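Local structure of acyl-CoA dehydrogenase (Mycobacterium thermoresistibile, 3PFD) at residues G260-G265 with K371-Y376; L310-A315 with C335-V340; H254-I259 with N380-V385. The protein probably catalyses the FAD-dependent 2,3-dehydrogenation of saturated acyl-CoA thioesters in fatty acid metabolism, and binds reduced flavin adenine dinucleotide. All blocks are in the same frame, centred on the assembly; numbering follows the deposited sequence.

Contact 1 of 3, residues G260-G265 with K371-Y376. With FDA (dihydroflavine-adenine dinucleotide), chain B.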
loop_
_atom_site.group_PDB
_atom_site.type_symbol
_atom_site.label_atom_id
_atom_site.label_comp_id
_atom_site.label_asym_id
_atom_site.label_seq_id
_atom_site.Cartn_x
_atom_site.Cartn_y
_atom_site.Cartn_z
ATOM N N GLY C 260 2.107 3.372 20.734
ATOM C CA GLY C 260 1.028 2.782 19.932
ATOM C C GLY C 260 -0.319 3.373 20.315
ATOM O O GLY C 260 -1.120 3.774 19.437
ATOM N N ALA C 261 -0.591 3.421 21.624
ATOM C CA ALA C 261 -1.875 3.936 22.127
ATOM C C ALA C 261 -2.079 5.397 21.756
ATOM O O ALA C 261 -3.189 5.836 21.423
ATOM C CB ALA C 261 -1.969 3.757 23.666
ATOM N N GLN C 262 -1.007 6.168 21.863
ATOM C CA GLN C 262 -1.029 7.559 21.420
ATOM C C GLN C 262 -1.450 7.681 19.933
ATOM O O GLN C 262 -2.305 8.510 19.555
ATOM C CB GLN C 262 0.357 8.183 21.644
ATOM C CG GLN C 262 0.499 9.621 21.166
ATOM C CD GLN C 262 1.909 10.120 21.370
ATOM O OE1 GLN C 262 2.807 9.790 20.608
ATOM N NE2 GLN C 262 2.119 10.889 22.432
ATOM N N ALA C 263 -0.823 6.852 19.114
ATOM C CA ALA C 263 -1.069 6.853 17.683
ATOM C C ALA C 263 -2.509 6.425 17.423
ATOM O O ALA C 263 -3.190 7.014 16.573
ATOM C CB ALA C 263 -0.095 5.927 16.973
ATOM N N VAL C 264 -2.979 5.414 18.149
ATOM C CA VAL C 264 -4.385 4.971 18.017
ATOM C C VAL C 264 -5.301 6.175 18.321
ATOM O O VAL C 264 -6.227 6.457 17.568
ATOM C CB VAL C 264 -4.712 3.736 18.939
ATOM C CG1 VAL C 264 -6.249 3.465 19.036
ATOM C CG2 VAL C 264 -4.021 2.448 18.441
ATOM N N GLY C 265 -5.019 6.886 19.425
ATOM C CA GLY C 265 -5.815 8.064 19.829
ATOM C C GLY C 265 -5.846 9.155 18.767
ATOM O O GLY C 265 -6.932 9.622 18.367
ATOM N N LYS C 371 3.103 11.926 12.550
ATOM C CA LYS C 371 4.426 11.616 12.014
ATOM C C LYS C 371 5.469 11.266 13.078
ATOM O O LYS C 371 6.305 10.408 12.834
ATOM C CB LYS C 371 4.962 12.754 11.123
ATOM C CG LYS C 371 6.362 12.468 10.513
ATOM C CD LYS C 371 6.303 11.317 9.458
ATOM C CE LYS C 371 7.625 10.505 9.432
ATOM N NZ LYS C 371 7.426 9.235 8.671
ATOM N N ILE C 372 5.425 11.922 14.244
ATOM C CA ILE C 372 6.408 11.633 15.298
ATOM C C ILE C 372 6.295 10.206 15.825
ATOM O O ILE C 372 7.295 9.642 16.271
ATOM C CB ILE C 372 6.373 12.654 16.505
ATOM C CG1 ILE C 372 7.605 12.508 17.411
ATOM C CG2 ILE C 372 5.128 12.444 17.355
ATOM C CD1 ILE C 372 8.987 12.719 16.699
ATOM N N THR C 373 5.096 9.624 15.791
ATOM C CA THR C 373 4.891 8.311 16.392
ATOM C C THR C 373 5.681 7.198 15.682
ATOM O O THR C 373 5.997 6.177 16.298
ATOM C CB THR C 373 3.394 7.939 16.539
ATOM O OG1 THR C 373 2.821 7.777 15.242
ATOM C CG2 THR C 373 2.631 9.053 17.287
ATOM N N GLN C 374 5.987 7.410 14.399
ATOM C CA GLN C 374 6.818 6.478 13.602
ATOM C C GLN C 374 8.309 6.633 13.913
ATOM O O GLN C 374 9.146 5.795 13.489
ATOM C CB GLN C 374 6.590 6.712 12.098
ATOM C CG GLN C 374 5.169 6.445 11.646
ATOM C CD GLN C 374 4.957 6.732 10.168
ATOM O OE1 GLN C 374 5.107 7.877 9.719
ATOM N NE2 GLN C 374 4.619 5.685 9.399
ATOM N N ILE C 375 8.649 7.683 14.673
ATOM C CA ILE C 375 10.060 8.068 14.856
ATOM C C ILE C 375 10.554 7.843 16.273
ATOM O O ILE C 375 11.585 7.187 16.448
ATOM C CB ILE C 375 10.360 9.532 14.400
ATOM C CG1 ILE C 375 10.012 9.723 12.931
ATOM C CG2 ILE C 375 11.856 9.955 14.705
ATOM C CD1 ILE C 375 10.106 11.148 12.469
ATOM N N TYR C 376 9.879 8.408 17.284
ATOM C CA TYR C 376 10.424 8.245 18.641
ATOM C C TYR C 376 10.095 6.926 19.314
ATOM O O TYR C 376 9.282 6.155 18.799
ATOM C CB TYR C 376 10.195 9.439 19.606
ATOM C CG TYR C 376 8.780 9.870 19.922
ATOM C CD1 TYR C 376 8.570 11.059 20.615
ATOM C CD2 TYR C 376 7.664 9.132 19.521
ATOM C CE1 TYR C 376 7.279 11.526 20.901
ATOM C CE2 TYR C 376 6.353 9.589 19.804
ATOM C CZ TYR C 376 6.186 10.796 20.502
ATOM O OH TYR C 376 4.939 11.289 20.803
HETATM P PA FDA B . 19.009 8.055 13.228
HETATM O O1A FDA B . 19.310 6.931 14.181
HETATM O O2A FDA B . 20.123 8.873 12.623
HETATM O O5B FDA B . 18.121 7.430 12.037
HETATM C C5B FDA B . 18.078 7.988 10.719
HETATM C C4B FDA B . 17.367 7.001 9.783
HETATM O O4B FDA B . 18.146 5.809 9.630
HETATM C C3B FDA B . 16.017 6.550 10.344
HETATM O O3B FDA B . 15.135 6.328 9.235
HETATM C C2B FDA B . 16.337 5.217 11.000
HETATM O O2B FDA B . 15.205 4.345 11.070
HETATM C C1B FDA B . 17.394 4.680 10.062
HETATM N N9A FDA B . 18.240 3.644 10.689
HETATM C C8A FDA B . 19.145 3.831 11.666
HETATM N N7A FDA B . 19.729 2.644 11.967
HETATM C C5A FDA B . 19.178 1.697 11.169
HETATM C C6A FDA B . 19.374 0.312 11.037
HETATM N N6A FDA B . 20.281 -0.338 11.832
HETATM N N1A FDA B . 18.646 -0.369 10.112
HETATM C C2A FDA B . 17.747 0.290 9.348
HETATM N N3A FDA B . 17.534 1.623 9.442
HETATM C C4A FDA B . 18.234 2.344 10.356
HETATM N N1 FDA B . 15.084 10.588 23.037
HETATM C C2 FDA B . 15.252 10.657 24.393
HETATM O O2 FDA B . 16.302 10.232 24.947
HETATM N N3 FDA B . 14.284 11.196 25.164
HETATM C C4 FDA B . 13.142 11.666 24.614
HETATM O O4 FDA B . 12.299 12.162 25.381
HETATM C C4X FDA B . 12.927 11.590 23.222
HETATM N N5 FDA B . 11.851 12.157 22.640
HETATM C C5X FDA B . 11.900 12.569 21.362
HETATM C C6 FDA B . 11.050 13.579 20.891
HETATM C C7 FDA B . 11.176 14.048 19.571
HETATM C C7M FDA B . 10.254 15.133 19.056
HETATM C C8 FDA B . 12.114 13.489 18.714
HETATM C C8M FDA B . 12.265 13.961 17.279
HETATM C C9 FDA B . 12.945 12.485 19.177
HETATM C C9A FDA B . 12.852 12.033 20.497
HETATM N N10 FDA B . 13.858 11.195 21.026
HETATM C C10 FDA B . 13.933 11.039 22.437
HETATM C "C1'" FDA B . 14.937 10.709 20.165
HETATM C "C2'" FDA B . 14.478 9.552 19.267
HETATM O "O2'" FDA B . 14.283 8.314 19.987
HETATM C "C3'" FDA B . 15.474 9.428 18.133
HETATM O "O3'" FDA B . 15.212 10.498 17.190
HETATM C "C4'" FDA B . 15.384 8.064 17.422
HETATM O "O4'" FDA B . 15.886 7.028 18.270
HETATM C "C5'" FDA B . 16.168 8.042 16.117
HETATM O "O5'" FDA B . 17.475 8.591 16.334
HETATM P P FDA B . 18.004 9.744 15.343
HETATM O O1P FDA B . 16.994 10.863 15.361
HETATM O O2P FDA B . 19.450 10.034 15.673
HETATM O O3P FDA B . 17.898 9.062 13.886
#
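Gln262 and Tyr376 meet in the tight half of this buried contact. The phenol OH gives a 2.6 Å hydrogen bond to Gln262 OE1, arriving in the carbonyl plane on a lone pair with a C=O...donor angle of 113°. The amide lies close to the plane of the phenol ring, 27° from it, and Gln262 OE1 stands at the ring edge. Gln262 reaches there with its CG anti to the backbone N (chi1 177°) and the chain extended beyond. Its NE2 bonds to Ser98 on helix 95-114, so both ends of the buried amide have partners and its rotation is defined.

Helix 256-280 and the end of helix 363-373 belong to the mainly helical C-terminal domain of the acyl-CoA dehydrogenase fold, and the turn after Thr373 carries Tyr376 to the isoalloxazine of the cofactor. Tyr376 CD1 lies 3.5 Å from C6 of the flavin, while Ile372 CG1 sits over the centre of one face of the Tyr376 ring, 3.5 Å above the plane. Ile372 CD1 continues to the flavin methyl C8M, 3.6 Å away.

The other half is looser, though equally buried. Ala263 CB is 3.9 Å from Thr373 OG1, a hydroxyl bonded instead to Ala370 O one turn back. Thr373 CG2, 3.4 Å from Gln262 OE1, joins this plain packing to the polar pair.

Contact 2 of 3, residues L310-A315 with C335-V340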
loop_
_atom_site.group_PDB
_atom_site.type_symbol
_atom_site.label_atom_id
_atom_site.label_comp_id
_atom_site.label_asym_id
_atom_site.label_seq_id
_atom_site.Cartn_x
_atom_site.Cartn_y
_atom_site.Cartn_z
ATOM N N LEU C 310 -6.500 -3.032 19.387
ATOM C CA LEU C 310 -6.443 -4.339 20.011
ATOM C C LEU C 310 -5.016 -4.879 20.197
ATOM O O LEU C 310 -4.708 -5.509 21.223
ATOM C CB LEU C 310 -7.280 -5.329 19.206
ATOM C CG LEU C 310 -8.748 -4.914 19.193
ATOM C CD1 LEU C 310 -9.484 -5.672 18.079
ATOM C CD2 LEU C 310 -9.366 -5.188 20.590
ATOM N N MET C 311 -4.153 -4.637 19.209
ATOM C CA MET C 311 -2.776 -5.087 19.322
ATOM C C MET C 311 -1.984 -4.264 20.366
ATOM O O MET C 311 -1.151 -4.807 21.086
ATOM C CB MET C 311 -2.075 -5.110 17.969
ATOM C CG MET C 311 -0.697 -5.766 18.078
ATOM S SD MET C 311 -0.120 -6.550 16.580
ATOM C CE MET C 311 0.323 -5.149 15.581
ATOM N N VAL C 312 -2.242 -2.963 20.445
ATOM C CA VAL C 312 -1.748 -2.170 21.582
ATOM C C VAL C 312 -2.190 -2.730 22.968
ATOM O O VAL C 312 -1.342 -2.953 23.868
ATOM C CB VAL C 312 -2.128 -0.657 21.437
ATOM C CG1 VAL C 312 -1.900 0.111 22.768
ATOM C CG2 VAL C 312 -1.342 -0.033 20.289
ATOM N N TYR C 313 -3.486 -2.995 23.147
ATOM C CA TYR C 313 -3.940 -3.477 24.455
ATOM C C TYR C 313 -3.340 -4.860 24.802
ATOM O O TYR C 313 -2.987 -5.127 25.938
ATOM C CB TYR C 313 -5.469 -3.485 24.603
ATOM C CG TYR C 313 -6.149 -2.145 24.422
ATOM C CD1 TYR C 313 -5.425 -0.940 24.514
ATOM C CD2 TYR C 313 -7.530 -2.073 24.205
ATOM C CE1 TYR C 313 -6.056 0.295 24.329
ATOM C CE2 TYR C 313 -8.163 -0.850 24.036
ATOM C CZ TYR C 313 -7.424 0.329 24.100
ATOM O OH TYR C 313 -8.063 1.549 23.923
ATOM N N SER C 314 -3.237 -5.718 23.789
ATOM C CA SER C 314 -2.643 -7.023 23.927
ATOM C C SER C 314 -1.158 -6.952 24.356
ATOM O O SER C 314 -0.730 -7.615 25.311
ATOM C CB SER C 314 -2.792 -7.764 22.601
ATOM O OG SER C 314 -2.527 -9.126 22.804
ATOM N N ALA C 315 -0.392 -6.141 23.655
ATOM C CA ALA C 315 0.994 -5.925 23.990
ATOM C C ALA C 315 1.153 -5.388 25.424
ATOM O O ALA C 315 2.041 -5.831 26.159
ATOM C CB ALA C 315 1.621 -4.959 22.991
ATOM N N CYS C 335 4.866 -0.052 15.998
ATOM C CA CYS C 335 5.106 0.130 14.561
ATOM C C CYS C 335 3.789 0.173 13.782
ATOM O O CYS C 335 3.559 1.093 12.997
ATOM C CB CYS C 335 6.019 -0.988 13.999
ATOM S SG CYS C 335 6.503 -0.763 12.273
ATOM N N PHE C 336 2.914 -0.804 14.016
ATOM C CA PHE C 336 1.614 -0.865 13.283
ATOM C C PHE C 336 0.714 0.341 13.589
ATOM O O PHE C 336 0.206 0.999 12.671
ATOM C CB PHE C 336 0.861 -2.161 13.617
ATOM C CG PHE C 336 -0.387 -2.383 12.775
ATOM C CD1 PHE C 336 -0.285 -2.633 11.400
ATOM C CD2 PHE C 336 -1.649 -2.341 13.357
ATOM C CE1 PHE C 336 -1.427 -2.854 10.629
ATOM C CE2 PHE C 336 -2.814 -2.574 12.602
ATOM C CZ PHE C 336 -2.705 -2.826 11.228
ATOM N N ALA C 337 0.490 0.624 14.869
ATOM C CA ALA C 337 -0.361 1.773 15.211
ATOM C C ALA C 337 0.129 3.078 14.605
ATOM O O ALA C 337 -0.672 3.883 14.146
ATOM C CB ALA C 337 -0.558 1.932 16.718
ATOM N N SER C 338 1.436 3.292 14.612
ATOM C CA SER C 338 1.973 4.564 14.095
ATOM C C SER C 338 1.867 4.612 12.584
ATOM O O SER C 338 1.560 5.664 12.023
ATOM C CB SER C 338 3.422 4.811 14.564
ATOM O OG SER C 338 4.269 3.727 14.216
ATOM N N ASP C 339 2.113 3.484 11.918
ATOM C CA ASP C 339 1.860 3.403 10.476
ATOM C C ASP C 339 0.387 3.686 10.182
ATOM O O ASP C 339 0.062 4.427 9.247
ATOM C CB ASP C 339 2.281 2.047 9.876
ATOM C CG ASP C 339 3.786 1.883 9.797
ATOM O OD1 ASP C 339 4.509 2.855 10.024
ATOM O OD2 ASP C 339 4.256 0.779 9.522
ATOM N N VAL C 340 -0.506 3.112 10.992
ATOM C CA VAL C 340 -1.948 3.323 10.793
ATOM C C VAL C 340 -2.314 4.840 10.933
ATOM O O VAL C 340 -3.008 5.420 10.075
ATOM C CB VAL C 340 -2.764 2.406 11.716
ATOM C CG1 VAL C 340 -4.223 2.847 11.799
ATOM C CG2 VAL C 340 -2.735 0.920 11.197
#
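Behind the two apolar pairs of this contact, Met311 with Phe336 and Val312 with Ala337, lies a polar atom gripped by two donors: Asp339 OD1 accepts hydrogen bonds from Gln374 NE2 and Asn380 ND2, while OD2 of the same carboxylate forms a salt bridge with Arg384, and together these bonds fix the rotation of the carboxylate and tie the far flank of helix 326-352 to the turn after helix 363-373 and to helix 380-391. The near flank is purely apolar. Here helices 292-321 and 326-352, consecutive in sequence and antiparallel, form a helical hairpin of the C-terminal helical domain of the acyl-CoA dehydrogenase fold.

Met311 starts with CG anti to the backbone N (chi1 -172°) and then bends at chi3 (74°), which turns the terminal methyl across to the facing helix. The two side chains cross at about a right angle, and CE of Met311 lands 3.6 Å from CB of Phe336, at the root of the aromatic side chain. It is 4.0 Å from CG of Phe336, approaching the ring obliquely.

One residue further along each helix, the contact is lighter: Val312 CG2 and Ala337 CB approach to 4.2 Å. Both residues also pack on helix 256-280, Val312 on Ala261 and Ala337 on Ala263, so three helices converge here, and Phe336 reaches a subunit interface by packing on Met303 of the third subunit. Within its own helix, Val340 CG2 sits 3.7 Å above one face of the Phe336 ring, offset toward the rim.

Contact 3 of 3, residues H254-I259 with N380-V385. With FDA (dihydroflavine-adenine dinucleotide), chain B.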
loop_
_atom_site.group_PDB
_atom_site.type_symbol
_atom_site.label_atom_id
_atom_site.label_comp_id
_atom_site.label_asym_id
_atom_site.label_seq_id
_atom_site.Cartn_x
_atom_site.Cartn_y
_atom_site.Cartn_z
ATOM N N HIS C 254 8.186 -2.068 27.975
ATOM C CA HIS C 254 7.026 -1.665 28.752
ATOM C C HIS C 254 6.451 -0.298 28.369
ATOM O O HIS C 254 5.518 0.174 29.040
ATOM C CB HIS C 254 7.364 -1.693 30.246
ATOM C CG HIS C 254 7.682 -3.065 30.751
ATOM N ND1 HIS C 254 6.738 -3.876 31.346
ATOM C CD2 HIS C 254 8.827 -3.786 30.715
ATOM C CE1 HIS C 254 7.296 -5.023 31.685
ATOM N NE2 HIS C 254 8.562 -4.998 31.310
ATOM N N THR C 255 7.016 0.375 27.361
ATOM C CA THR C 255 6.496 1.706 27.014
ATOM C C THR C 255 6.117 1.854 25.537
ATOM O O THR C 255 5.255 2.665 25.193
ATOM C CB THR C 255 7.445 2.867 27.426
ATOM O OG1 THR C 255 8.661 2.779 26.684
ATOM C CG2 THR C 255 7.751 2.850 28.951
ATOM N N ARG C 256 6.739 1.058 24.672
ATOM C CA ARG C 256 6.392 1.085 23.250
ATOM C C ARG C 256 4.887 1.026 22.960
ATOM O O ARG C 256 4.412 1.764 22.107
ATOM C CB ARG C 256 7.145 0.009 22.478
ATOM C CG ARG C 256 8.445 0.542 21.942
ATOM C CD ARG C 256 9.399 -0.547 21.487
ATOM N NE ARG C 256 10.644 0.067 21.026
ATOM C CZ ARG C 256 11.837 -0.521 21.065
ATOM N NH1 ARG C 256 11.956 -1.761 21.565
ATOM N NH2 ARG C 256 12.907 0.145 20.617
ATOM N N PRO C 257 4.135 0.171 23.684
ATOM C CA PRO C 257 2.684 0.124 23.422
ATOM C C PRO C 257 1.970 1.438 23.714
ATOM O O PRO C 257 0.928 1.709 23.101
ATOM C CB PRO C 257 2.182 -0.999 24.350
ATOM C CG PRO C 257 3.413 -1.869 24.617
ATOM C CD PRO C 257 4.568 -0.868 24.650
ATOM N N THR C 258 2.509 2.250 24.641
ATOM C CA THR C 258 1.874 3.533 24.996
ATOM C C THR C 258 1.991 4.535 23.842
ATOM O O THR C 258 1.094 5.322 23.610
ATOM C CB THR C 258 2.404 4.132 26.328
ATOM O OG1 THR C 258 3.739 4.602 26.155
ATOM C CG2 THR C 258 2.363 3.085 27.465
ATOM N N ILE C 259 3.080 4.462 23.082
ATOM C CA ILE C 259 3.182 5.253 21.860
ATOM C C ILE C 259 2.263 4.682 20.770
ATOM O O ILE C 259 1.668 5.422 20.002
ATOM C CB ILE C 259 4.637 5.402 21.381
ATOM C CG1 ILE C 259 5.471 6.156 22.447
ATOM C CG2 ILE C 259 4.700 6.122 20.022
ATOM C CD1 ILE C 259 4.892 7.498 22.913
ATOM N N ASN C 380 10.405 3.262 13.294
ATOM C CA ASN C 380 9.765 2.046 12.789
ATOM C C ASN C 380 10.710 1.093 12.078
ATOM O O ASN C 380 10.411 -0.076 12.053
ATOM C CB ASN C 380 8.495 2.353 11.971
ATOM C CG ASN C 380 7.351 2.829 12.871
ATOM O OD1 ASN C 380 7.541 2.951 14.061
ATOM N ND2 ASN C 380 6.174 3.110 12.298
ATOM N N GLN C 381 11.838 1.574 11.528
ATOM C CA GLN C 381 12.871 0.653 10.966
ATOM C C GLN C 381 13.504 -0.210 12.081
ATOM O O GLN C 381 13.681 -1.408 11.931
ATOM C CB GLN C 381 13.970 1.442 10.217
ATOM C CG GLN C 381 13.487 2.098 8.891
ATOM C CD GLN C 381 12.396 3.144 9.144
ATOM O OE1 GLN C 381 12.586 4.042 9.967
ATOM N NE2 GLN C 381 11.228 2.997 8.481
ATOM N N ILE C 382 13.873 0.428 13.178
ATOM C CA ILE C 382 14.382 -0.262 14.371
ATOM C C ILE C 382 13.306 -1.237 14.918
ATOM O O ILE C 382 13.640 -2.331 15.336
ATOM C CB ILE C 382 14.828 0.770 15.432
ATOM C CG1 ILE C 382 16.129 1.487 14.986
ATOM C CG2 ILE C 382 15.033 0.125 16.852
ATOM C CD1 ILE C 382 17.312 0.541 14.537
ATOM N N GLN C 383 12.024 -0.844 14.886
ATOM C CA GLN C 383 10.954 -1.765 15.322
ATOM C C GLN C 383 10.980 -3.066 14.503
ATOM O O GLN C 383 10.833 -4.182 15.061
ATOM C CB GLN C 383 9.568 -1.104 15.279
ATOM C CG GLN C 383 9.415 0.204 16.119
ATOM C CD GLN C 383 9.776 0.035 17.608
ATOM O OE1 GLN C 383 9.772 -1.068 18.130
ATOM N NE2 GLN C 383 10.060 1.143 18.293
ATOM N N ARG C 384 11.191 -2.908 13.187
ATOM C CA ARG C 384 11.303 -4.036 12.246
ATOM C C ARG C 384 12.556 -4.884 12.454
ATOM O O ARG C 384 12.548 -6.115 12.199
ATOM C CB ARG C 384 11.198 -3.557 10.783
ATOM C CG ARG C 384 9.762 -3.113 10.389
ATOM C CD ARG C 384 9.643 -2.573 8.945
ATOM N NE ARG C 384 8.242 -2.240 8.647
ATOM C CZ ARG C 384 7.676 -1.045 8.812
ATOM N NH1 ARG C 384 8.383 -0.014 9.277
ATOM N NH2 ARG C 384 6.397 -0.878 8.495
ATOM N N VAL C 385 13.636 -4.238 12.887
ATOM C CA VAL C 385 14.838 -4.975 13.293
ATOM C C VAL C 385 14.511 -5.862 14.506
ATOM O O VAL C 385 14.785 -7.062 14.479
ATOM C CB VAL C 385 16.043 -4.042 13.620
ATOM C CG1 VAL C 385 17.183 -4.849 14.212
ATOM C CG2 VAL C 385 16.525 -3.301 12.366
HETATM P PA FDA B . 19.009 8.055 13.228
HETATM O O1A FDA B . 19.310 6.931 14.181
HETATM O O2A FDA B . 20.123 8.873 12.623
HETATM O O5B FDA B . 18.121 7.430 12.037
HETATM C C5B FDA B . 18.078 7.988 10.719
HETATM C C4B FDA B . 17.367 7.001 9.783
HETATM O O4B FDA B . 18.146 5.809 9.630
HETATM C C3B FDA B . 16.017 6.550 10.344
HETATM O O3B FDA B . 15.135 6.328 9.235
HETATM C C2B FDA B . 16.337 5.217 11.000
HETATM O O2B FDA B . 15.205 4.345 11.070
HETATM C C1B FDA B . 17.394 4.680 10.062
HETATM N N9A FDA B . 18.240 3.644 10.689
HETATM C C8A FDA B . 19.145 3.831 11.666
HETATM N N7A FDA B . 19.729 2.644 11.967
HETATM C C5A FDA B . 19.178 1.697 11.169
HETATM C C6A FDA B . 19.374 0.312 11.037
HETATM N N6A FDA B . 20.281 -0.338 11.832
HETATM N N1A FDA B . 18.646 -0.369 10.112
HETATM C C2A FDA B . 17.747 0.290 9.348
HETATM N N3A FDA B . 17.534 1.623 9.442
HETATM C C4A FDA B . 18.234 2.344 10.356
HETATM N N1 FDA B . 15.084 10.588 23.037
HETATM C C2 FDA B . 15.252 10.657 24.393
HETATM O O2 FDA B . 16.302 10.232 24.947
HETATM N N3 FDA B . 14.284 11.196 25.164
HETATM C C4 FDA B . 13.142 11.666 24.614
HETATM O O4 FDA B . 12.299 12.162 25.381
HETATM C C4X FDA B . 12.927 11.590 23.222
HETATM N N5 FDA B . 11.851 12.157 22.640
HETATM C C5X FDA B . 11.900 12.569 21.362
HETATM C C6 FDA B . 11.050 13.579 20.891
HETATM C C7 FDA B . 11.176 14.048 19.571
HETATM C C7M FDA B . 10.254 15.133 19.056
HETATM C C8 FDA B . 12.114 13.489 18.714
HETATM C C8M FDA B . 12.265 13.961 17.279
HETATM C C9 FDA B . 12.945 12.485 19.177
HETATM C C9A FDA B . 12.852 12.033 20.497
HETATM N N10 FDA B . 13.858 11.195 21.026
HETATM C C10 FDA B . 13.933 11.039 22.437
HETATM C "C1'" FDA B . 14.937 10.709 20.165
HETATM C "C2'" FDA B . 14.478 9.552 19.267
HETATM O "O2'" FDA B . 14.283 8.314 19.987
HETATM C "C3'" FDA B . 15.474 9.428 18.133
HETATM O "O3'" FDA B . 15.212 10.498 17.190
HETATM C "C4'" FDA B . 15.384 8.064 17.422
HETATM O "O4'" FDA B . 15.886 7.028 18.270
HETATM C "C5'" FDA B . 16.168 8.042 16.117
HETATM O "O5'" FDA B . 17.475 8.591 16.334
HETATM P P FDA B . 18.004 9.744 15.343
HETATM O O1P FDA B . 16.994 10.863 15.361
HETATM O O2P FDA B . 19.450 10.034 15.673
HETATM O O3P FDA B . 17.898 9.062 13.886
#
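A buried packing of two polar side chains without a hydrogen bond between them, Arg256 against Gln383, joins the start of helix 256-280 to helix 380-391. The side chains come from opposite directions, and their flat groups stand almost perpendicular, 84° apart. Gln383 OE1 lies over one face of the guanidinium, 3.2 Å above its plane and offset toward the rim.

Two donors sit side by side: Arg256 NE and Gln383 NE2 are only 3.0 Å apart. Each is spent on a neighbouring carbonyl instead, Arg256 NE on Glu377 O and Gln383 NE2 on Gly378 O, so both brace the turn that leads into helix 380-391. Gln383 folds back to that turn through a bend at chi2 (-56°). Ile382 CG2 adds a marginal apolar touch, 4.3 Å from Arg256 NH2.

The residues just before Gln383, in the first turn of the helix, reach the cofactor. Gln381 OE1 accepts a 2.9 Å hydrogen bond from the ribose hydroxyl O2B and another bond from Gln350 of the second subunit. With CD1 of Ile382 4.0 Å from the adenine atom C5A, this helix start forms part of the adenosine end of an FAD site shared between subunits, as in the acyl-CoA dehydrogenase family.

All three contacts are buried in the C-terminal helical domain, none of them at the solvent surface, yet their chemistry differs with place. Contacts 1 and 3 both use helix 256-280 and both reach the cofactor, contact 1 at the flavin and contact 3 at the adenosine, with polar side chains dominating. Contact 2, away from the cofactor, is apolar across its helices; it and contact 3 both border the third subunit. Along the chain, contact 2 is nested within contact 1, and contact 1 within contact 3. They are physically joined: the backbone bond from Asn380 N to Gln374 O links contacts 3 and 1, and Asn380 ND2 also bonds to Ser338 OG in contact 2.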